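Local atomic coordinates of dicer Related Helicase (Caenorhabditis elegans, PDB entry 6M6Q), a protein that probably hydrolyses ATP as an RNA-binding helicase of the RIG-I-like receptor family in RNA interference, represented here by its N-terminal domain. Residues M70-M84 against V104-R116. Numbering follows the deposited sequence.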
ATOM      1  N   MET B  70     -14.299  -9.471  15.723  1.00 59.29           N
ATOM      2  CA  MET B  70     -14.834  -8.566  14.677  1.00 61.27           C
ATOM      3  C   MET B  70     -14.972  -9.314  13.338  1.00 57.81           C
ATOM      4  O   MET B  70     -15.861  -8.965  12.583  1.00 57.30           O
ATOM      5  CB  MET B  70     -13.940  -7.350  14.496  1.00 65.12           C
ATOM      6  CG  MET B  70     -14.118  -6.325  15.602  1.00 79.15           C
ATOM      7  SD  MET B  70     -15.717  -5.466  15.508  1.00 77.91           S
ATOM      8  CE  MET B  70     -15.290  -3.909  16.292  1.00 86.07           C
ATOM      9  N   ILE B  71     -14.170 -10.359  13.116  1.00 59.78           N
ATOM     10  CA  ILE B  71     -14.137 -11.150  11.854  1.00 58.94           C
ATOM     11  C   ILE B  71     -15.207 -12.261  11.903  1.00 61.40           C
ATOM     12  O   ILE B  71     -15.899 -12.446  10.876  1.00 63.63           O
ATOM     13  CB  ILE B  71     -12.717 -11.703  11.595  1.00 64.22           C
ATOM     14  CG1 ILE B  71     -11.713 -10.581  11.287  1.00 64.78           C
ATOM     15  CG2 ILE B  71     -12.728 -12.768  10.496  1.00 66.56           C
ATOM     16  CD1 ILE B  71     -10.265 -11.025  11.351  1.00 68.35           C
ATOM     17  N   ILE B  72     -15.333 -12.981  13.027  1.00 60.01           N
ATOM     18  CA  ILE B  72     -16.130 -14.252  13.123  1.00 62.19           C
ATOM     19  C   ILE B  72     -17.489 -14.004  13.800  1.00 64.27           C
ATOM     20  O   ILE B  72     -18.404 -14.813  13.562  1.00 67.63           O
ATOM     21  CB  ILE B  72     -15.343 -15.358  13.847  1.00 59.94           C
ATOM     22  CG1 ILE B  72     -14.921 -14.941  15.259  1.00 62.04           C
ATOM     23  CG2 ILE B  72     -14.161 -15.794  13.004  1.00 64.02           C
ATOM     24  CD1 ILE B  72     -14.270 -16.052  16.057  1.00 67.35           C
ATOM     25  N   ASP B  73     -17.604 -12.959  14.635  1.00 70.91           N
ATOM     26  CA  ASP B  73     -18.875 -12.536  15.304  1.00 69.86           C
ATOM     27  C   ASP B  73     -20.021 -12.551  14.286  1.00 68.60           C
ATOM     28  O   ASP B  73     -19.856 -11.997  13.183  1.00 71.24           O
ATOM     29  CB  ASP B  73     -18.765 -11.139  15.934  1.00 71.02           C
ATOM     30  CG  ASP B  73     -18.240 -11.124  17.370  1.00 76.93           C
ATOM     31  OD1 ASP B  73     -17.860 -12.218  17.887  1.00 71.72           O
ATOM     32  OD2 ASP B  73     -18.202 -10.020  17.961  1.00 67.15           O
ATOM     33  N   GLU B  74     -21.123 -13.198  14.647  1.00 79.33           N
ATOM     34  CA  GLU B  74     -22.395 -13.221  13.887  1.00 79.32           C
ATOM     35  C   GLU B  74     -22.954 -11.796  13.843  1.00 71.49           C
ATOM     36  O   GLU B  74     -22.854 -11.051  14.811  1.00 68.88           O
ATOM     37  CB  GLU B  74     -23.353 -14.203  14.578  1.00 91.79           C
ATOM     38  CG  GLU B  74     -24.180 -15.058  13.632  1.00105.06           C
ATOM     39  CD  GLU B  74     -23.422 -16.169  12.940  1.00116.37           C
ATOM     40  OE1 GLU B  74     -22.619 -16.846  13.617  1.00123.69           O
ATOM     41  OE2 GLU B  74     -23.667 -16.383  11.734  1.00128.38           O
ATOM     42  N   PRO B  75     -23.552 -11.358  12.729  1.00 71.05           N
ATOM     43  CA  PRO B  75     -24.148 -10.014  12.682  1.00 75.05           C
ATOM     44  C   PRO B  75     -25.417  -9.879  13.566  1.00 72.40           C
ATOM     45  O   PRO B  75     -26.170 -10.845  13.691  1.00 73.85           O
ATOM     46  CB  PRO B  75     -24.450  -9.836  11.177  1.00 79.60           C
ATOM     47  CG  PRO B  75     -24.636 -11.275  10.642  1.00 77.11           C
ATOM     48  CD  PRO B  75     -23.736 -12.141  11.494  1.00 74.45           C
ATOM     49  N   THR B  76     -25.670  -8.688  14.125  1.00 67.49           N
ATOM     50  CA  THR B  76     -26.957  -8.350  14.803  1.00 72.75           C
ATOM     51  C   THR B  76     -28.097  -8.504  13.797  1.00 70.43           C
ATOM     52  O   THR B  76     -27.928  -8.213  12.622  1.00 69.83           O
ATOM     53  CB  THR B  76     -26.952  -6.939  15.408  1.00 80.43           C
ATOM     54  OG1 THR B  76     -26.715  -5.983  14.370  1.00 91.21           O
ATOM     55  CG2 THR B  76     -25.931  -6.783  16.516  1.00 75.86           C
ATOM     56  N   PRO B  77     -29.283  -9.000  14.209  1.00 71.97           N
ATOM     57  CA  PRO B  77     -30.385  -9.208  13.267  1.00 69.54           C
ATOM     58  C   PRO B  77     -30.861  -7.877  12.658  1.00 72.18           C
ATOM     59  O   PRO B  77     -30.996  -6.881  13.393  1.00 87.48           O
ATOM     60  CB  PRO B  77     -31.509  -9.859  14.097  1.00 70.70           C
ATOM     61  CG  PRO B  77     -30.842 -10.259  15.427  1.00 74.75           C
ATOM     62  CD  PRO B  77     -29.647  -9.337  15.593  1.00 70.53           C
ATOM     63  N   VAL B  78     -31.100  -7.874  11.348  1.00 67.97           N
ATOM     64  CA  VAL B  78     -31.565  -6.683  10.571  1.00 67.62           C
ATOM     65  C   VAL B  78     -32.981  -6.271  11.041  1.00 67.70           C
ATOM     66  O   VAL B  78     -33.367  -5.094  10.813  1.00 56.76           O
ATOM     67  CB  VAL B  78     -31.500  -6.974   9.058  1.00 69.95           C
ATOM     68  CG1 VAL B  78     -32.409  -8.142   8.661  1.00 69.29           C
ATOM     69  CG2 VAL B  78     -31.797  -5.731   8.220  1.00 65.91           C
ATOM     70  N   SER B  79     -33.705  -7.167  11.733  1.00 67.98           N
ATOM     71  CA  SER B  79     -35.043  -6.883  12.333  1.00 65.19           C
ATOM     72  C   SER B  79     -34.908  -5.896  13.493  1.00 59.76           C
ATOM     73  O   SER B  79     -35.905  -5.266  13.815  1.00 63.06           O
ATOM     74  CB  SER B  79     -35.745  -8.136  12.764  1.00 66.33           C
ATOM     75  OG  SER B  79     -34.819  -9.137  13.141  1.00 76.21           O
ATOM     76  N   HIS B  80     -33.711  -5.745  14.064  1.00 60.05           N
ATOM     77  CA  HIS B  80     -33.437  -4.806  15.182  1.00 61.26           C
ATOM     78  C   HIS B  80     -32.832  -3.500  14.652  1.00 59.44           C
ATOM     79  O   HIS B  80     -32.514  -2.640  15.478  1.00 66.74           O
ATOM     80  CB  HIS B  80     -32.535  -5.443  16.253  1.00 67.03           C
ATOM     81  CG  HIS B  80     -33.139  -6.609  16.968  1.00 76.16           C
ATOM     82  ND1 HIS B  80     -34.460  -6.627  17.403  1.00 94.51           N
ATOM     83  CD2 HIS B  80     -32.613  -7.799  17.320  1.00 75.79           C
ATOM     84  CE1 HIS B  80     -34.717  -7.791  17.969  1.00 88.57           C
ATOM     85  NE2 HIS B  80     -33.602  -8.523  17.936  1.00 86.52           N
ATOM     86  N   ASP B  81     -32.726  -3.323  13.336  1.00 54.20           N
ATOM     87  CA  ASP B  81     -32.157  -2.076  12.754  1.00 57.37           C
ATOM     88  C   ASP B  81     -33.139  -0.928  12.988  1.00 66.18           C
ATOM     89  O   ASP B  81     -34.327  -1.068  12.727  1.00 68.23           O
ATOM     90  CB  ASP B  81     -31.831  -2.255  11.277  1.00 58.44           C
ATOM     91  CG  ASP B  81     -31.325  -0.990  10.621  1.00 61.88           C
ATOM     92  OD1 ASP B  81     -32.158  -0.232  10.128  1.00 67.16           O
ATOM     93  OD2 ASP B  81     -30.110  -0.742  10.692  1.00 78.94           O
ATOM     94  N   PRO B  82     -32.689   0.252  13.480  1.00 72.35           N
ATOM     95  CA  PRO B  82     -33.609   1.355  13.769  1.00 70.03           C
ATOM     96  C   PRO B  82     -34.427   1.827  12.549  1.00 71.87           C
ATOM     97  O   PRO B  82     -35.591   2.119  12.720  1.00 81.21           O
ATOM     98  CB  PRO B  82     -32.689   2.479  14.262  1.00 67.85           C
ATOM     99  CG  PRO B  82     -31.457   1.758  14.755  1.00 73.16           C
ATOM    100  CD  PRO B  82     -31.299   0.572  13.828  1.00 68.21           C
ATOM    101  N   ASP B  83     -33.810   1.895  11.364  1.00 61.95           N
ATOM    102  CA  ASP B  83     -34.496   2.316  10.117  1.00 59.51           C
ATOM    103  C   ASP B  83     -35.481   1.219   9.681  1.00 58.19           C
ATOM    104  O   ASP B  83     -36.615   1.578   9.368  1.00 55.05           O
ATOM    105  CB  ASP B  83     -33.510   2.661   9.014  1.00 62.63           C
ATOM    106  CG  ASP B  83     -32.669   3.871   9.341  1.00 65.01           C
ATOM    107  OD1 ASP B  83     -33.238   4.961   9.420  1.00 65.97           O
ATOM    108  OD2 ASP B  83     -31.444   3.706   9.509  1.00 73.66           O
ATOM    109  N   MET B  84     -35.095  -0.066   9.745  1.00 49.50           N
ATOM    110  CA  MET B  84     -36.010  -1.202   9.443  1.00 49.07           C
ATOM    111  C   MET B  84     -37.275  -1.073  10.291  1.00 54.47           C
ATOM    112  O   MET B  84     -38.384  -1.205   9.711  1.00 62.03           O
ATOM    113  CB  MET B  84     -35.369  -2.563   9.718  1.00 49.18           C
ATOM    114  CG  MET B  84     -36.233  -3.764   9.277  1.00 49.01           C
ATOM    115  SD  MET B  84     -36.729  -3.669   7.519  1.00 53.21           S
ATOM    116  CE  MET B  84     -35.356  -4.484   6.715  1.00 55.72           C
ATOM    117  N   VAL B 104     -32.585  -1.447   3.041  1.00 60.63           N
ATOM    118  CA  VAL B 104     -32.086  -1.504   4.446  1.00 57.29           C
ATOM    119  C   VAL B 104     -31.347  -2.849   4.677  1.00 59.11           C
ATOM    120  O   VAL B 104     -30.261  -2.822   5.244  1.00 58.05           O
ATOM    121  CB  VAL B 104     -33.237  -1.257   5.435  1.00 52.66           C
ATOM    122  CG1 VAL B 104     -32.855  -1.551   6.876  1.00 55.40           C
ATOM    123  CG2 VAL B 104     -33.738   0.161   5.310  1.00 54.03           C
ATOM    124  N   THR B 105     -31.855  -3.962   4.152  1.00 57.38           N
ATOM    125  CA  THR B 105     -31.217  -5.301   4.244  1.00 55.02           C
ATOM    126  C   THR B 105     -29.861  -5.308   3.521  1.00 55.89           C
ATOM    127  O   THR B 105     -28.883  -5.822   4.113  1.00 53.87           O
ATOM    128  CB  THR B 105     -32.155  -6.384   3.721  1.00 54.04           C
ATOM    129  OG1 THR B 105     -33.363  -6.228   4.458  1.00 63.97           O
ATOM    130  CG2 THR B 105     -31.618  -7.784   3.917  1.00 52.40           C
ATOM    131  N   LEU B 106     -29.787  -4.761   2.307  1.00 56.16           N
ATOM    132  CA  LEU B 106     -28.519  -4.671   1.521  1.00 56.11           C
ATOM    133  C   LEU B 106     -27.523  -3.770   2.250  1.00 58.12           C
ATOM    134  O   LEU B 106     -26.383  -4.177   2.378  1.00 72.92           O
ATOM    135  CB  LEU B 106     -28.788  -4.136   0.113  1.00 59.78           C
ATOM    136  CG  LEU B 106     -29.545  -5.077  -0.821  1.00 66.62           C
ATOM    137  CD1 LEU B 106     -30.122  -4.311  -2.004  1.00 71.27           C
ATOM    138  CD2 LEU B 106     -28.658  -6.221  -1.294  1.00 63.46           C
ATOM    139  N   ARG B 107     -27.949  -2.602   2.732  1.00 55.12           N
ATOM    140  CA  ARG B 107     -27.080  -1.651   3.484  1.00 55.98           C
ATOM    141  C   ARG B 107     -26.511  -2.375   4.719  1.00 54.12           C
ATOM    142  O   ARG B 107     -25.358  -2.155   5.066  1.00 53.49           O
ATOM    143  CB  ARG B 107     -27.894  -0.409   3.881  1.00 66.81           C
ATOM    144  CG  ARG B 107     -27.085   0.745   4.468  1.00 77.14           C
ATOM    145  CD  ARG B 107     -27.172   0.876   5.992  1.00 77.47           C
ATOM    146  NE  ARG B 107     -28.397   1.520   6.470  1.00 84.60           N
ATOM    147  CZ  ARG B 107     -28.880   1.404   7.712  1.00 87.11           C
ATOM    148  NH1 ARG B 107     -30.001   2.016   8.057  1.00 72.02           N
ATOM    149  NH2 ARG B 107     -28.248   0.659   8.603  1.00104.65           N
ATOM    150  N   HIS B 108     -27.318  -3.219   5.342  1.00 55.26           N
ATOM    151  CA  HIS B 108     -26.995  -3.894   6.613  1.00 55.51           C
ATOM    152  C   HIS B 108     -25.866  -4.890   6.365  1.00 56.49           C
ATOM    153  O   HIS B 108     -24.940  -4.959   7.194  1.00 63.21           O
ATOM    154  CB  HIS B 108     -28.251  -4.543   7.185  1.00 54.05           C
ATOM    155  CG  HIS B 108     -28.031  -5.265   8.462  1.00 51.65           C
ATOM    156  ND1 HIS B 108     -27.830  -6.644   8.516  1.00 52.80           N
ATOM    157  CD2 HIS B 108     -28.007  -4.821   9.731  1.00 47.60           C
ATOM    158  CE1 HIS B 108     -27.671  -7.008   9.768  1.00 53.74           C
ATOM    159  NE2 HIS B 108     -27.766  -5.903  10.535  1.00 53.94           N
ATOM    160  N   ALA B 109     -25.958  -5.660   5.284  1.00 55.50           N
ATOM    161  CA  ALA B 109     -24.960  -6.689   4.915  1.00 52.15           C
ATOM    162  C   ALA B 109     -23.663  -5.979   4.544  1.00 54.86           C
ATOM    163  O   ALA B 109     -22.606  -6.377   5.030  1.00 51.61           O
ATOM    164  CB  ALA B 109     -25.467  -7.539   3.783  1.00 47.98           C
ATOM    165  N   HIS B 110     -23.765  -4.932   3.731  1.00 59.50           N
ATOM    166  CA  HIS B 110     -22.613  -4.143   3.249  1.00 61.05           C
ATOM    167  C   HIS B 110     -21.832  -3.598   4.446  1.00 56.88           C
ATOM    168  O   HIS B 110     -20.627  -3.796   4.485  1.00 67.59           O
ATOM    169  CB  HIS B 110     -23.070  -3.051   2.300  1.00 60.93           C
ATOM    170  CG  HIS B 110     -21.956  -2.197   1.817  1.00 66.06           C
ATOM    171  ND1 HIS B 110     -21.088  -2.615   0.828  1.00 66.76           N
ATOM    172  CD2 HIS B 110     -21.562  -0.954   2.180  1.00 66.40           C
ATOM    173  CE1 HIS B 110     -20.200  -1.673   0.614  1.00 73.39           C
ATOM    174  NE2 HIS B 110     -20.466  -0.645   1.439  1.00 67.97           N
ATOM    175  N   GLN B 111     -22.508  -3.016   5.418  1.00 56.72           N
ATOM    176  CA  GLN B 111     -21.847  -2.439   6.619  1.00 65.30           C
ATOM    177  C   GLN B 111     -21.091  -3.543   7.375  1.00 63.67           C
ATOM    178  O   GLN B 111     -19.995  -3.248   7.917  1.00 68.57           O
ATOM    179  CB  GLN B 111     -22.869  -1.737   7.513  1.00 73.86           C
ATOM    180  CG  GLN B 111     -23.225  -0.338   7.022  1.00 81.40           C
ATOM    181  CD  GLN B 111     -24.158   0.371   7.975  1.00 93.83           C
ATOM    182  OE1 GLN B 111     -25.153  -0.193   8.428  1.00104.14           O
ATOM    183  NE2 GLN B 111     -23.830   1.614   8.303  1.00 92.38           N
ATOM    184  N   GLN B 112     -21.613  -4.777   7.356  1.00 62.41           N
ATOM    185  CA  GLN B 112     -21.003  -5.952   8.041  1.00 64.28           C
ATOM    186  C   GLN B 112     -19.741  -6.375   7.274  1.00 59.22           C
ATOM    187  O   GLN B 112     -18.732  -6.664   7.928  1.00 59.05           O
ATOM    188  CB  GLN B 112     -22.022  -7.095   8.162  1.00 70.91           C
ATOM    189  CG  GLN B 112     -21.514  -8.308   8.941  1.00 85.92           C
ATOM    190  CD  GLN B 112     -21.423  -8.054  10.426  1.00 95.98           C
ATOM    191  OE1 GLN B 112     -20.580  -8.620  11.117  1.00110.27           O
ATOM    192  NE2 GLN B 112     -22.322  -7.227  10.938  1.00115.01           N
ATOM    193  N   LYS B 113     -19.806  -6.343   5.939  1.00 55.62           N
ATOM    194  CA  LYS B 113     -18.705  -6.706   5.010  1.00 58.54           C
ATOM    195  C   LYS B 113     -17.528  -5.745   5.221  1.00 55.56           C
ATOM    196  O   LYS B 113     -16.378  -6.214   5.281  1.00 61.13           O
ATOM    197  CB  LYS B 113     -19.202  -6.653   3.558  1.00 63.69           C
ATOM    198  CG  LYS B 113     -18.814  -7.849   2.682  1.00 70.84           C
ATOM    199  CD  LYS B 113     -19.408  -7.814   1.287  1.00 79.05           C
ATOM    200  CE  LYS B 113     -18.544  -7.055   0.300  1.00 89.98           C
ATOM    201  NZ  LYS B 113     -19.066  -7.162  -1.083  1.00 99.77           N
ATOM    202  N   VAL B 114     -17.826  -4.466   5.402  1.00 51.46           N
ATOM    203  CA  VAL B 114     -16.845  -3.359   5.566  1.00 52.41           C
ATOM    204  C   VAL B 114     -16.058  -3.579   6.870  1.00 51.62           C
ATOM    205  O   VAL B 114     -14.831  -3.419   6.849  1.00 55.77           O
ATOM    206  CB  VAL B 114     -17.566  -1.993   5.531  1.00 53.05           C
ATOM    207  CG1 VAL B 114     -16.773  -0.903   6.207  1.00 51.76           C
ATOM    208  CG2 VAL B 114     -17.915  -1.578   4.107  1.00 56.66           C
ATOM    209  N   GLN B 115     -16.735  -3.982   7.946  1.00 53.83           N
ATOM    210  CA  GLN B 115     -16.112  -4.310   9.262  0.50 52.49           C
ATOM    211  C   GLN B 115     -15.245  -5.573   9.115  1.00 53.76           C
ATOM    212  O   GLN B 115     -14.042  -5.557   9.536  1.00 55.06           O
ATOM    213  CB  GLN B 115     -17.206  -4.514  10.313  0.50 50.69           C
ATOM    214  CG  GLN B 115     -16.675  -4.645  11.731  0.50 49.58           C
ATOM    215  CD  GLN B 115     -17.771  -4.982  12.706  0.50 48.67           C
ATOM    216  OE1 GLN B 115     -18.550  -4.121  13.124  0.50 46.50           O
ATOM    217  NE2 GLN B 115     -17.830  -6.247  13.085  0.50 42.49           N
ATOM    218  N   ARG B 116     -15.810  -6.624   8.543  1.00 53.10           N
ATOM    219  CA  ARG B 116     -15.091  -7.903   8.379  1.00 55.62           C
ATOM    220  C   ARG B 116     -13.811  -7.673   7.557  1.00 57.34           C
ATOM    221  O   ARG B 116     -12.748  -8.090   8.021  1.00 51.87           O
ATOM    222  CB  ARG B 116     -16.008  -8.962   7.785  1.00 58.86           C
ATOM    223  CG  ARG B 116     -16.594  -9.873   8.844  1.00 56.58           C
ATOM    224  CD  ARG B 116     -17.718 -10.724   8.337  1.00 61.19           C
ATOM    225  NE  ARG B 116     -18.474 -11.245   9.457  1.00 66.69           N
ATOM    226  CZ  ARG B 116     -19.626 -11.874   9.361  1.00 66.99           C
ATOM    227  NH1 ARG B 116     -20.230 -12.302  10.455  1.00 74.36           N
ATOM    228  NH2 ARG B 116     -20.155 -12.114   8.176  1.00 68.14           N
TER
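Asp81 and Arg107 meet because each carries its CG anti to the backbone N (chi1 177° and -171°), after which the arginine chain bends at chi2 and chi3 and brings its guanidinium within bonding distance of two carboxylates. Two salt bridges result: Arg107 NH2 reaches Asp81 OD2 on the syn side at 3.1 Å, tilted from the carboxylate plane, and Arg107 NH1 meets Asp83 OD2 at 2.7 Å. The Asp83 carboxylate stands almost upright to the guanidinium, 86° between planes, and Gln111 OE1 takes a further bond from NH2. Asp81 is also the N-cap of helix 82-87: its OD1 accepts from Met84 N at 3.0 Å through the anti lone pair, as a short carboxylate can. An alanine here would probably leave the first turn of that helix uncapped and cost Arg107 one of these two carboxylates. Within the N-terminal domain, the linker, extended and proline-bearing at 73-77 and ending in a 3-10 turn at 78-80, runs alongside helix 94-127. In that turn, beta-branched Val78 sets CB over the His108 ring, 3.8 Å from its centroid, a CH-pi contact; Thr76 O lies at the ring's edge. Pro75 CB touches the Gln112 amide, 3.4 Å from NE2. Extended from CG to NE, the long Arg116 chain sends NH1 to Asp73 O at 2.8 Å, the oxygen lying in its guanidinium plane, just where helix 63-72 gives way to the linker.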